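Local coordinates for LytB (Plasmodium falciparum, PDB 4N7B), which catalyses the last step of the apicoplast MEP pathway, reducing HMBPP to isopentenyl and dimethylallyl diphosphates with an iron-sulfur cluster, at residues K445-S450 and A479-A484; S450-I453 and P457-L460. All coordinates share one frame; numbering follows the deposited sequence.

Overall arrangement
Both interactions use helix 442-452 and the five-stranded parallel sheet beneath it, and they share Ser450. Interaction 1 is the deeper: every touching residue is buried, and a leucine reaches strand 477-482 just before the chain meets the iron-sulfur cluster. Interaction 2 lies farther out, about 7 Å away between centres, where the C-terminal part of the helix meets one of the two outermost strands, 458-461; it is partly buried and distant from the annotated sites. The first is a lone aliphatic side chain against backbone and methyl groups, the second a serine and a glutamine around an alanine. Val448 links them, its O lying 3.6 Å from Ala458 CB.

Interaction 1: residues K445-S450 and A479-A484; sequences KKLVYS and ALTSAA
The flat peptide group joining Ser482 to Ala483 has the CD1 methyl of Leu447 over one face, 3.9 Å from Ser482 O and 4.1 Å from Ala483 CA. Flanking this, the Thr481 methyl CG2 meets the same CD1 at 4.3 Å. This is helix-on-sheet packing in an alpha/beta domain: helix 442-452 lies against the parallel sheet, and Leu447 reaches strand 477-482, which is separated from strand 458-461 by strand 432-436. Leucine suits the site because its branched end can extend from a buried helix face to the end of strand 477-482 and the residue after it, where the nearest CA, that of Ala483, is still 7.5 Å from its own. With CG anti to the carbonyl carbon (chi1 -78°) and chi2 at 173°, CD1 is the methyl that reaches the peptide. Thr481 presents a methyl to the helix, and small Ala483 lets the leucine come close to the backbone.

Just beyond, Ala484 touches the iron-sulfur cluster, and its N is hydrogen-bonded to Asn443 OD1 near the start of the same helix, so the packing borders the active site. On the helix itself, Ser450 folds its hydroxyl back onto the preceding turn. Lys446 O accepts both Ser450 OG, at 2.7 Å, and Ser450 N, at 2.9 Å, from opposite faces of its carbonyl plane.

Interaction 2: residues S450-I453 and P457-L460; sequences SSQI and PAVL
Ser451 meets Ala458 where helix 442-452 nears its C-terminal end and the chain turns back into strand 458-461. The contact belongs to the beta-alpha-beta crossover formed by strand 432-436, this helix and strand 458-461, and only three residues separate the two segments. Both atoms of the short serine side chain lie against the alanine methyl: Ser451 CB and Ser451 OG are each 3.9 Å from Ala458 CB. With OG turned anti to the backbone N (chi1 175°), the hydroxyl faces the returning chain. Its distance of 4.1 Å to Pro457 O is too long for a hydrogen bond; its polar partners are Val456 O and Thr433 OG1, so it ties the helix both to the turn and to the adjacent strand. Serine suits the place by being small enough to pack on a methyl while still satisfying a buried hydroxyl.

One residue on, Gln452 supplies aliphatic cover. Its CB leaves the helix obliquely to the strand, but the extended chain (chi2 171°) reaches toward the strand, bringing Gln452 CG to 4.0 Å from Ala458 CB. The amide lies beyond this methylene contact, with Gln452 NE2 4.0 Å from Ala458 O, which is proximity rather than a bond. A glutamine fits such an exposed margin, with an aliphatic stem and a polar end. Across from it, Pro457 turns its ring away from the helix as the strand begins.

Ala458 thus points its methyl into the helix layer, where it also touches Val448, while Leu460 packs farther back along the helix on Ala444 and Lys445. Strand 458-461 forms one edge of the parallel sheet, hydrogen-bonded to strand 432-436 through Thr433 and Val435, and helix 414-427 adjoins Ser451 through Cys427.

Interaction 1: residues K445-S450 and A479-A484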
loop_
_atom_site.group_PDB
_atom_site.type_symbol
_atom_site.label_atom_id
_atom_site.label_comp_id
_atom_site.label_asym_id
_atom_site.label_seq_id
_atom_site.Cartn_x
_atom_site.Cartn_y
_atom_site.Cartn_z
ATOM N N LYS A 445 4.078 7.158 4.212
ATOM C CA LYS A 445 5.275 7.521 4.952
ATOM C C LYS A 445 6.486 7.540 4.040
ATOM O O LYS A 445 7.382 8.369 4.217
ATOM C CB LYS A 445 5.484 6.572 6.131
ATOM C CG LYS A 445 4.533 6.893 7.284
ATOM C CD LYS A 445 4.746 5.987 8.483
ATOM C CE LYS A 445 4.250 4.591 8.213
ATOM N NZ LYS A 445 4.240 3.787 9.474
ATOM N N LYS A 446 6.504 6.662 3.038
ATOM C CA LYS A 446 7.656 6.601 2.134
ATOM C C LYS A 446 7.655 7.776 1.160
ATOM O O LYS A 446 8.705 8.155 0.628
ATOM C CB LYS A 446 7.735 5.254 1.400
ATOM C CG LYS A 446 7.832 4.056 2.344
ATOM C CD LYS A 446 9.039 4.181 3.266
ATOM C CE LYS A 446 8.881 3.330 4.532
ATOM N NZ LYS A 446 9.918 3.709 5.576
ATOM N N LEU A 447 6.492 8.383 0.945
ATOM C CA LEU A 447 6.449 9.570 0.093
ATOM C C LEU A 447 7.107 10.714 0.845
ATOM O O LEU A 447 7.946 11.430 0.306
ATOM C CB LEU A 447 5.016 9.935 -0.278
ATOM C CG LEU A 447 4.412 9.073 -1.378
ATOM C CD1 LEU A 447 2.943 9.408 -1.539
ATOM C CD2 LEU A 447 5.136 9.288 -2.676
ATOM N N VAL A 448 6.718 10.892 2.096
ATOM C CA VAL A 448 7.334 11.920 2.926
ATOM C C VAL A 448 8.851 11.744 2.934
ATOM O O VAL A 448 9.623 12.701 2.778
ATOM C CB VAL A 448 6.827 11.821 4.364
ATOM C CG1 VAL A 448 7.791 12.531 5.352
ATOM C CG2 VAL A 448 5.450 12.392 4.455
ATOM N N TYR A 449 9.278 10.507 3.136
ATOM C CA TYR A 449 10.702 10.203 3.222
ATOM C C TYR A 449 11.419 10.514 1.912
ATOM O O TYR A 449 12.538 11.014 1.917
ATOM C CB TYR A 449 10.852 8.735 3.562
ATOM C CG TYR A 449 12.255 8.198 3.689
ATOM C CD1 TYR A 449 12.993 8.404 4.844
ATOM C CD2 TYR A 449 12.816 7.435 2.679
ATOM C CE1 TYR A 449 14.268 7.870 4.989
ATOM C CE2 TYR A 449 14.083 6.903 2.810
ATOM C CZ TYR A 449 14.807 7.130 3.975
ATOM O OH TYR A 449 16.067 6.598 4.111
ATOM N N SER A 450 10.779 10.210 0.787
ATOM C CA SER A 450 11.395 10.440 -0.522
ATOM C C SER A 450 11.746 11.906 -0.690
ATOM O O SER A 450 12.793 12.240 -1.228
ATOM C CB SER A 450 10.442 10.016 -1.657
ATOM O OG SER A 450 10.188 8.621 -1.629
ATOM N N ALA A 479 4.805 21.284 -2.848
ATOM C CA ALA A 479 4.548 20.085 -3.612
ATOM C C ALA A 479 3.424 19.343 -2.883
ATOM O O ALA A 479 3.577 19.006 -1.698
ATOM C CB ALA A 479 5.806 19.238 -3.642
ATOM N N LEU A 480 2.281 19.122 -3.539
ATOM C CA LEU A 480 1.175 18.450 -2.851
ATOM C C LEU A 480 0.840 17.126 -3.519
ATOM O O LEU A 480 0.545 17.095 -4.716
ATOM C CB LEU A 480 -0.060 19.340 -2.806
ATOM C CG LEU A 480 -1.347 18.716 -2.269
ATOM C CD1 LEU A 480 -1.247 18.394 -0.778
ATOM C CD2 LEU A 480 -2.526 19.653 -2.527
ATOM N N THR A 481 0.924 16.033 -2.763
ATOM C CA THR A 481 0.535 14.731 -3.279
ATOM C C THR A 481 -0.235 13.928 -2.234
ATOM O O THR A 481 -0.554 14.442 -1.170
ATOM C CB THR A 481 1.735 13.929 -3.779
ATOM O OG1 THR A 481 1.253 12.751 -4.438
ATOM C CG2 THR A 481 2.615 13.523 -2.654
ATOM N N SER A 482 -0.537 12.673 -2.523
ATOM C CA SER A 482 -1.314 11.884 -1.593
ATOM C C SER A 482 -1.020 10.418 -1.803
ATOM O O SER A 482 -0.641 10.002 -2.895
ATOM C CB SER A 482 -2.812 12.158 -1.777
ATOM O OG SER A 482 -3.204 11.826 -3.100
ATOM N N ALA A 483 -1.182 9.645 -0.736
ATOM C CA ALA A 483 -0.855 8.232 -0.742
ATOM C C ALA A 483 -1.883 7.417 -1.506
ATOM O O ALA A 483 -2.957 7.910 -1.855
ATOM C CB ALA A 483 -0.764 7.729 0.669
ATOM N N ALA A 484 -1.548 6.155 -1.741
ATOM C CA ALA A 484 -2.371 5.277 -2.553
ATOM C C ALA A 484 -3.686 4.897 -1.889
ATOM O O ALA A 484 -4.549 4.301 -2.528
ATOM C CB ALA A 484 -1.577 4.010 -2.918
#

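Interaction 2: residues S450-I453 and P457-L460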
loop_
_atom_site.group_PDB
_atom_site.type_symbol
_atom_site.label_atom_id
_atom_site.label_comp_id
_atom_site.label_asym_id
_atom_site.label_seq_id
_atom_site.Cartn_x
_atom_site.Cartn_y
_atom_site.Cartn_z
ATOM N N SER A 450 10.779 10.210 0.787
ATOM C CA SER A 450 11.395 10.440 -0.522
ATOM C C SER A 450 11.746 11.906 -0.690
ATOM O O SER A 450 12.793 12.240 -1.228
ATOM C CB SER A 450 10.442 10.016 -1.657
ATOM O OG SER A 450 10.188 8.621 -1.629
ATOM N N SER A 451 10.856 12.791 -0.249
ATOM C CA SER A 451 11.122 14.232 -0.306
ATOM C C SER A 451 12.231 14.647 0.658
ATOM O O SER A 451 13.068 15.493 0.335
ATOM C CB SER A 451 9.839 14.998 0.025
ATOM O OG SER A 451 10.051 16.400 0.110
ATOM N N GLN A 452 12.232 14.081 1.865
ATOM C CA GLN A 452 13.202 14.507 2.874
ATOM C C GLN A 452 14.638 14.162 2.501
ATOM O O GLN A 452 15.538 14.988 2.698
ATOM C CB GLN A 452 12.883 13.903 4.234
ATOM C CG GLN A 452 11.604 14.406 4.837
ATOM C CD GLN A 452 11.225 13.621 6.068
ATOM O OE1 GLN A 452 11.231 12.392 6.055
ATOM N NE2 GLN A 452 10.927 14.316 7.147
ATOM N N ILE A 453 14.884 12.953 1.999
ATOM C CA ILE A 453 16.261 12.591 1.642
ATOM C C ILE A 453 16.702 13.370 0.401
ATOM O O ILE A 453 17.879 13.347 0.025
ATOM C CB ILE A 453 16.439 11.081 1.411
ATOM C CG1 ILE A 453 15.544 10.597 0.278
ATOM C CG2 ILE A 453 16.060 10.314 2.660
ATOM C CD1 ILE A 453 15.833 9.154 -0.082
ATOM N N PRO A 457 11.792 19.538 3.176
ATOM C CA PRO A 457 10.989 19.202 4.350
ATOM C C PRO A 457 9.620 18.709 3.925
ATOM O O PRO A 457 9.074 19.177 2.928
ATOM C CB PRO A 457 10.878 20.532 5.096
ATOM C CG PRO A 457 12.031 21.345 4.627
ATOM C CD PRO A 457 12.282 20.928 3.211
ATOM N N ALA A 458 9.064 17.771 4.674
ATOM C CA ALA A 458 7.838 17.129 4.255
ATOM C C ALA A 458 7.038 16.734 5.483
ATOM O O ALA A 458 7.600 16.494 6.544
ATOM C CB ALA A 458 8.155 15.912 3.428
ATOM N N VAL A 459 5.725 16.692 5.333
ATOM C CA VAL A 459 4.840 16.348 6.429
ATOM C C VAL A 459 3.736 15.481 5.877
ATOM O O VAL A 459 3.286 15.686 4.757
ATOM C CB VAL A 459 4.159 17.597 7.078
ATOM C CG1 VAL A 459 5.156 18.426 7.817
ATOM C CG2 VAL A 459 3.453 18.443 6.013
ATOM N N LEU A 460 3.296 14.536 6.694
ATOM C CA LEU A 460 2.209 13.655 6.361
ATOM C C LEU A 460 1.015 14.108 7.165
ATOM O O LEU A 460 1.088 14.165 8.378
ATOM C CB LEU A 460 2.571 12.233 6.752
ATOM C CG LEU A 460 1.443 11.242 6.513
ATOM C CD1 LEU A 460 1.194 11.105 5.024
ATOM C CD2 LEU A 460 1.821 9.911 7.115
#